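Local coordinates for protein serine protease inhibitor (Thermoanaerobacter tengcongensis, PDB 2PEE) that probably inhibits serine proteases, as a member of the serpin family whose N terminus serves to trap the metastable native state, at residues Ile226-Pro231 against Val360-Pro365; Val179-Glu184 against Thr329-Asp334; Ala4-Arg9 against Ile135-Phe140; Asp171-Ile176 against Gly318-Ser323; Ile10-Val15 against Ile126-Tyr131. The protein carries 1 engineered substitution. One frame throughout, in Å; residues are numbered along the deposited sequence.

Interaction 1 of 5, residues Ile226-Pro231 against Val360-Pro365. Engineered in segment 226-231: Ile226 (natural residue Val).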
# COMPACT_ATOMS: atom_id res chain seq x y z
N ILE A 226 13.27 4.34 17.79
CA ILE A 226 12.46 3.54 18.69
C ILE A 226 11.04 3.52 18.17
O ILE A 226 10.69 4.31 17.28
CB ILE A 226 12.42 4.12 20.12
CG1 ILE A 226 11.84 5.53 20.09
CG2 ILE A 226 13.79 4.05 20.77
CD1 ILE A 226 11.64 6.15 21.44
N GLY A 227 10.20 2.65 18.73
CA GLY A 227 8.81 2.63 18.32
C GLY A 227 8.04 1.46 18.91
O GLY A 227 8.53 0.82 19.84
N PHE A 228 6.85 1.19 18.36
CA PHE A 228 5.95 0.18 18.93
C PHE A 228 5.05 -0.46 17.86
O PHE A 228 4.87 0.07 16.76
CB PHE A 228 5.12 0.75 20.09
CG PHE A 228 4.15 1.84 19.67
CD1 PHE A 228 2.93 1.53 19.06
CD2 PHE A 228 4.46 3.18 19.87
CE1 PHE A 228 2.05 2.53 18.67
CE2 PHE A 228 3.59 4.18 19.46
CZ PHE A 228 2.38 3.86 18.86
N VAL A 229 4.48 -1.62 18.20
CA VAL A 229 3.64 -2.37 17.29
C VAL A 229 2.31 -2.54 18.02
O VAL A 229 2.30 -2.92 19.17
CB VAL A 229 4.29 -3.73 16.92
CG1 VAL A 229 3.49 -4.46 15.85
CG2 VAL A 229 5.71 -3.49 16.41
N LYS A 230 1.21 -2.22 17.36
CA LYS A 230 -0.10 -2.24 17.96
C LYS A 230 -1.05 -3.04 17.06
O LYS A 230 -1.30 -2.65 15.91
CB LYS A 230 -0.62 -0.82 18.12
CG LYS A 230 -1.96 -0.73 18.80
CD LYS A 230 -2.43 0.72 18.92
CE LYS A 230 -3.76 0.80 19.63
NZ LYS A 230 -3.69 0.14 20.97
N PRO A 231 -1.54 -4.17 17.55
CA PRO A 231 -2.37 -5.02 16.70
C PRO A 231 -3.79 -4.51 16.49
O PRO A 231 -4.34 -3.86 17.35
CB PRO A 231 -2.40 -6.36 17.45
CG PRO A 231 -2.17 -6.00 18.88
CD PRO A 231 -1.31 -4.75 18.89
N VAL A 360 7.05 5.71 24.13
CA VAL A 360 7.10 6.28 22.80
C VAL A 360 6.02 7.34 22.65
O VAL A 360 4.83 7.04 22.70
CB VAL A 360 6.95 5.24 21.68
CG1 VAL A 360 6.93 5.93 20.34
CG2 VAL A 360 8.10 4.25 21.73
N LYS A 361 6.46 8.57 22.51
CA LYS A 361 5.59 9.69 22.31
C LYS A 361 5.82 10.11 20.88
O LYS A 361 6.94 10.47 20.51
CB LYS A 361 5.96 10.79 23.30
CG LYS A 361 4.96 11.93 23.41
CD LYS A 361 5.22 12.76 24.66
CE LYS A 361 4.34 14.00 24.70
NZ LYS A 361 2.91 13.65 24.91
N LEU A 362 4.78 10.04 20.06
CA LEU A 362 4.88 10.44 18.65
C LEU A 362 4.59 11.92 18.58
O LEU A 362 3.55 12.37 18.10
CB LEU A 362 4.00 9.57 17.75
CG LEU A 362 4.37 8.08 17.84
CD1 LEU A 362 3.29 7.24 17.24
CD2 LEU A 362 5.71 7.77 17.21
N ASN A 363 5.59 12.64 19.10
CA ASN A 363 5.57 14.06 19.47
C ASN A 363 5.99 14.93 18.28
O ASN A 363 5.78 16.14 18.28
CB ASN A 363 6.59 14.23 20.61
CG ASN A 363 6.21 15.32 21.57
OD1 ASN A 363 5.29 16.09 21.31
ND2 ASN A 363 6.90 15.39 22.72
N ARG A 364 6.56 14.28 17.27
CA ARG A 364 7.23 14.94 16.15
C ARG A 364 7.18 13.94 14.98
O ARG A 364 6.66 12.84 15.17
CB ARG A 364 8.68 15.25 16.54
CG ARG A 364 9.45 14.05 17.08
CD ARG A 364 10.84 14.44 17.59
NE ARG A 364 11.42 13.34 18.35
CZ ARG A 364 12.15 12.36 17.82
NH1 ARG A 364 12.43 12.36 16.52
NH2 ARG A 364 12.60 11.38 18.59
N PRO A 365 7.72 14.30 13.79
CA PRO A 365 7.55 13.43 12.61
C PRO A 365 8.01 11.98 12.79
O PRO A 365 8.99 11.71 13.49
CB PRO A 365 8.42 14.12 11.55
CG PRO A 365 8.42 15.55 11.95
CD PRO A 365 8.52 15.49 13.47
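Phe228 turns a ring edge to Val360. The Val360 CB lies near the ring plane, 3.7 Å from Phe228 CD2, so it meets the rim of the ring. Val360 CG1 is 3.9 Å from Phe228 CE2. Leu362 and Phe228 point at each other from opposite directions; Leu362 CD1 stands obliquely, 3.8 Å from Phe228 CE2. The Phe228 CG sits between its backbone N and carbonyl carbon (chi1 65°), which brings the ring to both aliphatic neighbours. Val360 CG1 stands opposite its own backbone N (chi1 176°), and the other methyl is left for the main chain. That methyl, Val360 CG2, packs 3.8 Å from Gly227 CA. Ile226, engineered in place of the natural valine, slides past Val360 in the opposite sense, with Ile226 CD1 4.0 Å from Val360 CG2. In the serpin fold, strand 358-361 follows the reactive centre loop, and strand 225-231 is paired with strands 218-221 and 237-244. Strand 270-288 adds Val274, Ala276 and Leu278 to the same packing. No hydrogen bond joins the segments. Their hold is apolar: the Val360 CB at the ring edge, the oblique Leu362 methyl and a methyl on the glycine backbone. It depends on shape and burial, not directional bonds.

Interaction 2 of 5, residues Val179-Glu184 against Thr329-Asp334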
# COMPACT_ATOMS: atom_id res chain seq x y z
N VAL A 179 -6.39 1.58 -2.47
CA VAL A 179 -6.31 0.72 -1.30
C VAL A 179 -6.97 1.37 -0.09
O VAL A 179 -6.73 2.54 0.19
CB VAL A 179 -4.87 0.32 -0.94
CG1 VAL A 179 -4.89 -0.86 0.04
CG2 VAL A 179 -4.09 -0.08 -2.18
N ALA A 180 -7.77 0.58 0.62
CA ALA A 180 -8.48 1.07 1.79
C ALA A 180 -8.54 0.04 2.89
O ALA A 180 -8.59 -1.17 2.64
CB ALA A 180 -9.87 1.47 1.40
N PHE A 181 -8.58 0.53 4.12
CA PHE A 181 -8.49 -0.33 5.28
C PHE A 181 -9.55 0.05 6.30
O PHE A 181 -9.67 1.20 6.67
CB PHE A 181 -7.08 -0.19 5.87
CG PHE A 181 -6.78 -1.14 6.97
CD1 PHE A 181 -6.88 -2.51 6.78
CD2 PHE A 181 -6.38 -0.67 8.21
CE1 PHE A 181 -6.59 -3.40 7.82
CE2 PHE A 181 -6.09 -1.55 9.26
CZ PHE A 181 -6.19 -2.93 9.05
N ASP A 182 -10.33 -0.94 6.74
CA ASP A 182 -11.45 -0.70 7.65
C ASP A 182 -11.38 -1.69 8.79
O ASP A 182 -11.78 -2.84 8.63
CB ASP A 182 -12.76 -0.87 6.89
CG ASP A 182 -13.94 -0.30 7.63
OD1 ASP A 182 -13.82 0.09 8.81
OD2 ASP A 182 -15.02 -0.26 7.01
N ALA A 183 -10.87 -1.25 9.93
CA ALA A 183 -10.50 -2.17 10.99
C ALA A 183 -10.60 -1.60 12.39
O ALA A 183 -10.46 -0.39 12.58
CB ALA A 183 -9.10 -2.66 10.76
N GLU A 184 -10.83 -2.46 13.37
CA GLU A 184 -10.79 -2.08 14.75
C GLU A 184 -9.46 -2.39 15.40
O GLU A 184 -8.78 -3.33 15.00
CB GLU A 184 -11.83 -2.86 15.49
CG GLU A 184 -13.06 -2.08 15.80
CD GLU A 184 -13.98 -2.86 16.70
OE1 GLU A 184 -15.20 -2.82 16.45
OE2 GLU A 184 -13.45 -3.53 17.64
N THR A 329 -4.25 5.92 -1.87
CA THR A 329 -4.46 5.25 -0.61
C THR A 329 -5.09 6.21 0.40
O THR A 329 -4.95 7.43 0.26
CB THR A 329 -3.10 4.77 -0.03
OG1 THR A 329 -2.17 5.87 -0.01
CG2 THR A 329 -2.53 3.64 -0.86
N PHE A 330 -5.75 5.65 1.42
CA PHE A 330 -6.36 6.42 2.48
C PHE A 330 -6.22 5.68 3.81
O PHE A 330 -6.58 4.49 3.90
CB PHE A 330 -7.85 6.65 2.19
CG PHE A 330 -8.57 7.33 3.31
CD1 PHE A 330 -8.46 8.72 3.47
CD2 PHE A 330 -9.31 6.59 4.24
CE1 PHE A 330 -9.11 9.36 4.55
CE2 PHE A 330 -9.96 7.21 5.33
CZ PHE A 330 -9.87 8.60 5.48
N ILE A 331 -5.72 6.38 4.83
CA ILE A 331 -5.66 5.83 6.19
C ILE A 331 -6.34 6.74 7.21
O ILE A 331 -6.41 7.95 7.03
CB ILE A 331 -4.20 5.51 6.65
CG1 ILE A 331 -4.18 4.63 7.92
CG2 ILE A 331 -3.43 6.79 6.93
CD1 ILE A 331 -4.82 3.24 7.75
N SER A 332 -6.81 6.13 8.29
CA SER A 332 -7.45 6.83 9.40
C SER A 332 -6.98 6.15 10.68
O SER A 332 -7.09 4.93 10.84
CB SER A 332 -8.96 6.74 9.25
OG SER A 332 -9.64 7.50 10.24
N VAL A 333 -6.39 6.92 11.57
CA VAL A 333 -5.98 6.39 12.86
C VAL A 333 -6.78 7.14 13.92
O VAL A 333 -6.65 8.35 14.07
CB VAL A 333 -4.47 6.50 13.05
CG1 VAL A 333 -4.08 6.13 14.48
CG2 VAL A 333 -3.76 5.62 12.02
N ASP A 334 -7.64 6.40 14.61
CA ASP A 334 -8.58 7.01 15.55
C ASP A 334 -8.82 6.12 16.76
O ASP A 334 -8.10 5.14 16.99
CB ASP A 334 -9.90 7.31 14.85
CG ASP A 334 -10.44 8.70 15.16
OD1 ASP A 334 -10.73 8.99 16.35
OD2 ASP A 334 -10.57 9.50 14.20
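Val179 and Thr329 sit side by side on neighbouring parallel strands, with the Val179 CB 4.1 Å from Thr329 CG2. Thr329 OG1 lies between its backbone N and carbonyl carbon (chi1 51°). This leaves the methyl to face the valine, while OG1 bonds weakly to the carbonyls of Leu47 and Tyr285. Phe380 touches both Val179 and Thr329 on this side. The next residue, Phe330, carries the one hydrogen bond between the segments. It is weak: Phe330 N lies 3.5 Å from Val179 O. The Phe330 ring goes to the other face of the sheet, where Ala180 also points, and packs on Lys282 and Glu284. The pair belongs to the central sheet of the serpin fold, usually called sheet A. In serpins these two strands part to admit the reactive centre loop. Here they already diverge: the CA atoms of Val179 and Thr329 are 4.9 Å apart, those of Phe181 and Ile331 6.8 Å. The axes of the short strands differ by 20°. Beyond the weak bond, Phe181 CD2 meets Ile331 CD1 obliquely at 4.2 Å. The Phe181 ring also makes an edge-to-face contact with Tyr232. Thr338 stands nearby, its carbonyl accepting from Ser332 OG.

Interaction 3 of 5, residues Ala4-Arg9 against Ile135-Phe140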
# COMPACT_ATOMS: atom_id res chain seq x y z
N ALA A 4 -16.26 -1.19 -20.84
CA ALA A 4 -16.58 -2.61 -20.89
C ALA A 4 -15.53 -3.43 -20.15
O ALA A 4 -14.34 -3.32 -20.46
CB ALA A 4 -16.72 -3.08 -22.33
N ASN A 5 -15.97 -4.23 -19.19
CA ASN A 5 -15.09 -5.17 -18.47
C ASN A 5 -14.78 -6.36 -19.36
O ASN A 5 -15.66 -7.17 -19.64
CB ASN A 5 -15.72 -5.65 -17.15
CG ASN A 5 -14.69 -6.21 -16.18
OD1 ASN A 5 -13.59 -6.62 -16.57
ND2 ASN A 5 -15.04 -6.22 -14.89
N LEU A 6 -13.54 -6.44 -19.81
CA LEU A 6 -13.12 -7.49 -20.73
C LEU A 6 -13.19 -8.85 -20.07
O LEU A 6 -13.27 -9.88 -20.75
CB LEU A 6 -11.69 -7.24 -21.23
CG LEU A 6 -11.39 -6.05 -22.13
CD1 LEU A 6 -9.89 -5.98 -22.33
CD2 LEU A 6 -12.08 -6.17 -23.45
N MET A 7 -13.19 -8.85 -18.74
CA MET A 7 -13.13 -10.08 -17.96
C MET A 7 -14.47 -10.80 -17.87
O MET A 7 -14.51 -12.00 -17.60
CB MET A 7 -12.54 -9.82 -16.56
CG MET A 7 -11.11 -9.26 -16.55
SD MET A 7 -9.98 -10.33 -17.48
CE MET A 7 -9.85 -11.73 -16.39
N ASP A 8 -15.56 -10.09 -18.13
CA ASP A 8 -16.89 -10.71 -18.10
C ASP A 8 -16.95 -11.99 -18.92
O ASP A 8 -17.65 -12.94 -18.58
CB ASP A 8 -17.94 -9.72 -18.61
CG ASP A 8 -18.07 -8.50 -17.72
OD1 ASP A 8 -17.77 -8.57 -16.51
OD2 ASP A 8 -18.49 -7.46 -18.24
N ARG A 9 -16.17 -12.01 -20.01
CA ARG A 9 -16.18 -13.08 -21.01
C ARG A 9 -15.39 -14.30 -20.51
O ARG A 9 -15.66 -15.43 -20.92
CB ARG A 9 -15.52 -12.53 -22.29
CG ARG A 9 -15.88 -13.24 -23.57
CD ARG A 9 -16.91 -12.43 -24.39
N ILE A 135 -10.29 -5.51 -15.96
CA ILE A 135 -9.53 -5.03 -17.09
C ILE A 135 -10.59 -4.46 -18.03
O ILE A 135 -11.51 -5.18 -18.44
CB ILE A 135 -8.75 -6.19 -17.81
CG1 ILE A 135 -7.90 -7.03 -16.84
CG2 ILE A 135 -7.93 -5.68 -19.01
CD1 ILE A 135 -6.72 -6.30 -16.18
N PHE A 136 -10.47 -3.17 -18.35
CA PHE A 136 -11.46 -2.48 -19.18
C PHE A 136 -10.90 -1.94 -20.48
O PHE A 136 -9.75 -1.50 -20.57
CB PHE A 136 -12.08 -1.29 -18.45
CG PHE A 136 -12.68 -1.63 -17.12
CD1 PHE A 136 -11.90 -1.56 -15.95
CD2 PHE A 136 -14.02 -1.97 -17.01
CE1 PHE A 136 -12.45 -1.85 -14.70
CE2 PHE A 136 -14.57 -2.28 -15.77
CZ PHE A 136 -13.78 -2.21 -14.60
N LYS A 137 -11.74 -1.98 -21.51
CA LYS A 137 -11.49 -1.15 -22.66
C LYS A 137 -12.52 -0.02 -22.56
O LYS A 137 -13.65 -0.26 -22.10
CB LYS A 137 -11.54 -1.96 -23.97
CG LYS A 137 -12.86 -2.58 -24.33
CD LYS A 137 -12.87 -2.96 -25.81
CE LYS A 137 -14.15 -3.70 -26.18
NZ LYS A 137 -14.60 -3.25 -27.51
N ALA A 138 -12.11 1.19 -22.92
CA ALA A 138 -12.95 2.38 -22.77
C ALA A 138 -12.67 3.46 -23.82
O ALA A 138 -11.58 3.50 -24.40
CB ALA A 138 -12.78 2.96 -21.38
N ALA A 139 -13.64 4.33 -24.03
CA ALA A 139 -13.51 5.47 -24.94
C ALA A 139 -12.33 6.38 -24.59
O ALA A 139 -11.66 6.90 -25.48
CB ALA A 139 -14.81 6.27 -24.97
N PHE A 140 -12.09 6.55 -23.29
CA PHE A 140 -11.06 7.47 -22.76
C PHE A 140 -11.46 8.94 -22.97
O PHE A 140 -10.60 9.80 -23.21
CB PHE A 140 -9.67 7.17 -23.33
CG PHE A 140 -8.84 6.25 -22.49
CD1 PHE A 140 -9.35 5.03 -22.01
CD2 PHE A 140 -7.52 6.58 -22.18
CE1 PHE A 140 -8.57 4.17 -21.22
CE2 PHE A 140 -6.73 5.72 -21.40
CZ PHE A 140 -7.26 4.51 -20.93
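Ala4 and Lys137 form an antiparallel hydrogen-bonded pair. Ala4 N reaches Lys137 O at 3.0 Å, and Lys137 N returns a bond to Ala4 O at 3.1 Å. Asn5 and Phe136 follow as a non-hydrogen-bonded pair. Leu6 N then bonds to Ile135 O at 2.8 Å, nearly in line with the carbonyl. Asn5 CB rests 3.8 Å from Phe136 CE2, and the amide and ring planes lie 37° apart. The Leu6 and Ile135 side chains cross obliquely, with Leu6 CD1 3.9 Å from Ile135 CG2; Leu6 CD2 meets Lys137 CG at 3.8 Å. Met7 CG packs 3.9 Å from Ile135 CG1. Asn5 shapes the turn that follows: its CG is anti to the backbone N (chi1 -160°), and OD1 accepts from Met7 N at 3.1 Å in an Asx turn. The donor stands 43° out of the amide carbonyl plane. Asn5 ND2 is bonded to Asp134 OD1. Further out, Phe136 is stacked on Trp111 and meets Trp151 edge-to-face. The N-terminal segment adds a short strand to strand 134-138, consistent with the N terminus trapping the metastable native state. Strand 134-138 pairs in turn with strand 102-113, while Met7 reaches Leu124, Ile127 and Ala128 of helix 121-130.

Interaction 4 of 5, residues Asp171-Ile176 against Gly318-Ser323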
# COMPACT_ATOMS: atom_id res chain seq x y z
N ASP A 171 -3.02 9.23 -24.37
CA ASP A 171 -3.04 8.17 -23.34
C ASP A 171 -3.74 6.95 -23.91
O ASP A 171 -4.76 7.08 -24.60
CB ASP A 171 -3.77 8.58 -22.06
CG ASP A 171 -3.01 9.61 -21.24
OD1 ASP A 171 -1.79 9.81 -21.45
OD2 ASP A 171 -3.67 10.23 -20.38
N VAL A 172 -3.19 5.78 -23.62
CA VAL A 172 -3.72 4.52 -24.16
C VAL A 172 -3.92 3.44 -23.07
O VAL A 172 -4.63 2.46 -23.29
CB VAL A 172 -2.89 3.97 -25.39
CG1 VAL A 172 -2.74 5.02 -26.47
CG2 VAL A 172 -1.51 3.49 -24.98
N MET A 173 -3.31 3.65 -21.90
CA MET A 173 -3.24 2.60 -20.89
C MET A 173 -2.96 3.16 -19.50
O MET A 173 -1.97 3.87 -19.30
CB MET A 173 -2.14 1.61 -21.28
CG MET A 173 -1.94 0.44 -20.35
SD MET A 173 -0.60 -0.59 -20.98
CE MET A 173 -0.73 -1.99 -19.87
N TYR A 174 -3.84 2.84 -18.55
CA TYR A 174 -3.64 3.19 -17.15
C TYR A 174 -3.64 1.95 -16.30
O TYR A 174 -4.42 1.01 -16.56
CB TYR A 174 -4.79 4.03 -16.61
CG TYR A 174 -4.91 5.41 -17.15
CD1 TYR A 174 -6.13 5.86 -17.63
CD2 TYR A 174 -3.83 6.28 -17.17
CE1 TYR A 174 -6.27 7.13 -18.13
CE2 TYR A 174 -3.96 7.55 -17.66
CZ TYR A 174 -5.19 7.97 -18.14
OH TYR A 174 -5.35 9.24 -18.64
N LEU A 175 -2.79 1.95 -15.28
CA LEU A 175 -2.94 1.04 -14.16
C LEU A 175 -3.56 1.84 -13.05
O LEU A 175 -3.08 2.93 -12.74
CB LEU A 175 -1.60 0.50 -13.70
CG LEU A 175 -0.99 -0.72 -14.37
CD1 LEU A 175 -0.82 -0.57 -15.90
CD2 LEU A 175 0.36 -1.01 -13.70
N ILE A 176 -4.64 1.34 -12.46
CA ILE A 176 -5.30 2.01 -11.35
C ILE A 176 -5.17 1.17 -10.07
O ILE A 176 -5.52 -0.01 -10.06
CB ILE A 176 -6.78 2.30 -11.66
CG1 ILE A 176 -6.93 3.08 -12.99
CG2 ILE A 176 -7.46 3.05 -10.52
CD1 ILE A 176 -6.25 4.44 -13.02
N GLY A 318 -0.45 2.96 -33.47
CA GLY A 318 0.44 3.42 -32.41
C GLY A 318 1.25 2.27 -31.82
O GLY A 318 1.68 1.37 -32.55
N ASN A 319 1.44 2.29 -30.50
CA ASN A 319 2.25 1.29 -29.81
C ASN A 319 2.04 1.40 -28.31
O ASN A 319 2.32 2.43 -27.73
CB ASN A 319 3.74 1.47 -30.15
CG ASN A 319 4.61 0.46 -29.45
OD1 ASN A 319 4.87 -0.62 -29.99
ND2 ASN A 319 5.05 0.79 -28.24
N LEU A 320 1.59 0.31 -27.68
CA LEU A 320 1.13 0.36 -26.29
C LEU A 320 2.20 0.69 -25.27
O LEU A 320 3.27 0.07 -25.24
CB LEU A 320 0.48 -0.95 -25.90
CG LEU A 320 -0.99 -1.08 -26.28
CD1 LEU A 320 -1.34 -2.54 -26.50
CD2 LEU A 320 -1.88 -0.47 -25.21
N TYR A 321 1.90 1.68 -24.44
CA TYR A 321 2.81 2.18 -23.41
C TYR A 321 1.97 2.60 -22.20
O TYR A 321 0.81 2.99 -22.36
CB TYR A 321 3.61 3.37 -23.95
CG TYR A 321 2.83 4.66 -24.02
CD1 TYR A 321 2.93 5.61 -22.99
CD2 TYR A 321 1.96 4.93 -25.09
CE1 TYR A 321 2.21 6.79 -23.03
CE2 TYR A 321 1.22 6.10 -25.12
CZ TYR A 321 1.36 7.03 -24.09
OH TYR A 321 0.65 8.20 -24.09
N ILE A 322 2.55 2.52 -20.99
CA ILE A 322 1.81 2.96 -19.79
C ILE A 322 1.88 4.46 -19.65
O ILE A 322 2.97 5.01 -19.48
CB ILE A 322 2.31 2.32 -18.49
CG1 ILE A 322 2.14 0.80 -18.53
CG2 ILE A 322 1.54 2.89 -17.30
CD1 ILE A 322 3.03 0.08 -17.57
N SER A 323 0.72 5.11 -19.69
CA SER A 323 0.64 6.55 -19.56
C SER A 323 0.84 6.96 -18.11
O SER A 323 1.67 7.82 -17.81
CB SER A 323 -0.69 7.06 -20.10
OG SER A 323 -0.88 6.67 -21.46
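Met173 lies against Tyr321 and Ile322 at the start of strand 173-183, in the central sheet of the serpin fold. Segment 318-323 is the loop leading into the neighbouring strand 324-333. Met173 CB meets Tyr321 O at 3.4 Å. CG is anti to the backbone N (chi1 -179°), and the chain runs on extended. Met173 SD lies 3.9 Å from Ile322 CG1, the two side chains crossing obliquely, and 4.4 Å from Leu320 CD2. The Met173 side chain also touches Ile110, Phe112 and Thr60. Beside it, Val172 CG2 packs on Tyr321 CD2 at 3.8 Å. The hydroxyl of Tyr321 is bonded to Glu170 O. Ser323 ties the polar side. Its OG accepts from Val172 N at 3.3 Å and gives a weak bond to Asp171 OD1. Tyr174 OH also bonds weakly to Asp171 OD2. With an alanine at Ser323, the Val172 amide would probably lose this acceptor and Asp171 OD1 its weak bond. Ser323 N bonds to Met173 O at 3.0 Å, in the carbonyl plane.

Interaction 5 of 5, residues Ile10-Val15 against Ile126-Tyr131. With SO4 (sulfate ion), chain C.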
# COMPACT_ATOMS: atom_id res chain seq x y z
N ILE A 10 -14.43 -14.05 -19.62
CA ILE A 10 -13.37 -14.99 -19.31
C ILE A 10 -13.69 -15.85 -18.08
O ILE A 10 -14.13 -15.33 -17.05
CB ILE A 10 -12.03 -14.19 -19.10
CG1 ILE A 10 -11.67 -13.40 -20.37
CG2 ILE A 10 -10.87 -15.07 -18.64
CD1 ILE A 10 -11.25 -14.26 -21.56
N LYS A 11 -13.47 -17.16 -18.16
CA LYS A 11 -13.61 -18.01 -16.97
C LYS A 11 -12.28 -18.53 -16.41
O LYS A 11 -11.48 -19.17 -17.11
CB LYS A 11 -14.60 -19.15 -17.19
CG LYS A 11 -16.06 -18.70 -17.11
CD LYS A 11 -17.00 -19.90 -17.07
CE LYS A 11 -18.40 -19.52 -17.56
NZ LYS A 11 -19.26 -20.73 -17.71
N ALA A 12 -12.04 -18.24 -15.13
CA ALA A 12 -10.88 -18.75 -14.41
C ALA A 12 -10.74 -20.29 -14.49
O ALA A 12 -11.73 -21.02 -14.35
CB ALA A 12 -10.96 -18.31 -12.98
N ASN A 13 -9.53 -20.78 -14.73
CA ASN A 13 -9.21 -22.20 -14.52
C ASN A 13 -8.68 -22.40 -13.11
O ASN A 13 -8.08 -21.48 -12.52
CB ASN A 13 -8.09 -22.71 -15.44
CG ASN A 13 -8.24 -22.27 -16.89
OD1 ASN A 13 -9.30 -22.45 -17.50
ND2 ASN A 13 -7.14 -21.72 -17.46
N PRO A 14 -8.85 -23.62 -12.59
CA PRO A 14 -8.19 -24.00 -11.34
C PRO A 14 -6.68 -23.85 -11.47
O PRO A 14 -6.13 -24.12 -12.53
CB PRO A 14 -8.57 -25.46 -11.16
CG PRO A 14 -9.36 -25.85 -12.32
CD PRO A 14 -9.70 -24.69 -13.13
N VAL A 15 -6.00 -23.38 -10.42
CA VAL A 15 -4.54 -23.27 -10.44
C VAL A 15 -3.88 -23.96 -9.26
O VAL A 15 -4.48 -24.11 -8.23
CB VAL A 15 -4.06 -21.80 -10.47
CG1 VAL A 15 -4.50 -21.14 -11.72
CG2 VAL A 15 -4.57 -21.02 -9.27
N ILE A 126 -4.57 -15.28 -17.87
CA ILE A 126 -3.65 -15.22 -16.76
C ILE A 126 -4.26 -14.38 -15.64
O ILE A 126 -4.21 -14.80 -14.47
CB ILE A 126 -2.26 -14.72 -17.17
CG1 ILE A 126 -1.57 -15.78 -18.03
CG2 ILE A 126 -1.39 -14.42 -15.93
CD1 ILE A 126 -0.32 -15.30 -18.74
N ILE A 127 -4.85 -13.23 -15.99
CA ILE A 127 -5.53 -12.35 -15.02
C ILE A 127 -6.67 -13.07 -14.26
O ILE A 127 -6.80 -12.94 -13.02
CB ILE A 127 -6.09 -11.07 -15.67
CG1 ILE A 127 -5.00 -10.29 -16.45
CG2 ILE A 127 -6.80 -10.21 -14.64
CD1 ILE A 127 -3.71 -9.96 -15.65
N ALA A 128 -7.48 -13.83 -15.00
CA ALA A 128 -8.57 -14.58 -14.40
C ALA A 128 -8.06 -15.65 -13.44
O ALA A 128 -8.63 -15.85 -12.36
CB ALA A 128 -9.39 -15.22 -15.46
N ASP A 129 -6.99 -16.34 -13.84
CA ASP A 129 -6.48 -17.47 -13.11
C ASP A 129 -5.77 -17.07 -11.83
O ASP A 129 -5.94 -17.73 -10.80
CB ASP A 129 -5.56 -18.31 -14.00
CG ASP A 129 -6.28 -18.92 -15.20
OD1 ASP A 129 -7.53 -18.97 -15.23
OD2 ASP A 129 -5.61 -19.39 -16.13
N TYR A 130 -4.99 -15.99 -11.87
CA TYR A 130 -4.09 -15.65 -10.75
C TYR A 130 -4.43 -14.36 -10.05
O TYR A 130 -4.04 -14.20 -8.92
CB TYR A 130 -2.62 -15.63 -11.19
CG TYR A 130 -2.13 -16.95 -11.67
CD1 TYR A 130 -2.01 -17.23 -13.05
CD2 TYR A 130 -1.84 -17.96 -10.78
CE1 TYR A 130 -1.58 -18.48 -13.50
CE2 TYR A 130 -1.43 -19.22 -11.21
CZ TYR A 130 -1.30 -19.47 -12.57
OH TYR A 130 -0.89 -20.72 -12.96
N TYR A 131 -5.15 -13.44 -10.68
CA TYR A 131 -5.30 -12.09 -10.13
C TYR A 131 -6.71 -11.66 -9.80
O TYR A 131 -6.94 -11.01 -8.79
CB TYR A 131 -4.63 -11.07 -11.05
CG TYR A 131 -3.13 -11.21 -11.05
CD1 TYR A 131 -2.49 -11.98 -12.01
CD2 TYR A 131 -2.36 -10.62 -10.05
CE1 TYR A 131 -1.12 -12.12 -12.00
CE2 TYR A 131 -0.99 -10.75 -10.02
CZ TYR A 131 -0.38 -11.51 -11.00
OH TYR A 131 0.98 -11.64 -10.98
S SO4 C . -15.06 -17.02 -12.72
O1 SO4 C . -14.54 -16.97 -11.35
O2 SO4 C . -15.57 -18.35 -13.02
O3 SO4 C . -14.01 -16.73 -13.70
O4 SO4 C . -16.12 -16.02 -12.82
O HOH W 1 -7.84 -19.62 -10.83
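Val15 CG1 meets the Tyr130 ring in an off-centre CH-pi contact. The methyl is 4.0 Å from the Tyr130 ring centroid and 30° off the ring normal. The same Val15 CG1 packs on Asp129 CB at 3.8 Å. Asp129 has CG anti to its carbonyl carbon (chi1 -64°), and its carboxylate meets the passing chain. Asp129 OD1 accepts from Asn13 N at 2.7 Å with an N-H...O angle of 165°, the donor standing above the carboxylate plane. OD2 takes a weak bond from Asn13 ND2. Gln125 NE2 is a further donor to Asp129 OD1 and also bonds to Lys11 O. The N-terminal segment here runs without regular structure across the last turns of helix 121-130, consistent with the role of the N terminus in trapping the metastable native state. An alanine in place of Asp129 would probably leave the Asn13 backbone N-H and Gln125 NE2 without this acceptor and weaken the hold on the segment here. At the other end, Ile10 CG2 touches Ala128 CB at 3.5 Å, and Ala12 CB lies 3.4 Å from Ala128 O. A water bridges Asn13 O and Asp129 O. Ala12 N bonds to sulfate O3 at 2.9 Å, an ion probably from the crystallisation liquor.

Overall arrangement
Interactions 1, 2 and 4 are buried contacts, while interactions 3 and 5 are partly buried and bind the N terminus. Interactions 2 and 4 share strand 173-183, their centres about 30 Å apart; interaction 4 is richer in polar bonds. Interaction 1 lies on the other side of the chain's centre from 3, 4 and 5 and is wholly apolar. Interactions 3 and 5 are consecutive steps of one N-terminal run. They use strand 134-138 and helix 121-130, which follow each other in the chain, and they touch through Met7 and Ile127. Interaction 3 bonds mainly by backbone, interaction 5 through a carboxylate. Phe140 joins 3 to 4 by packing on Tyr174.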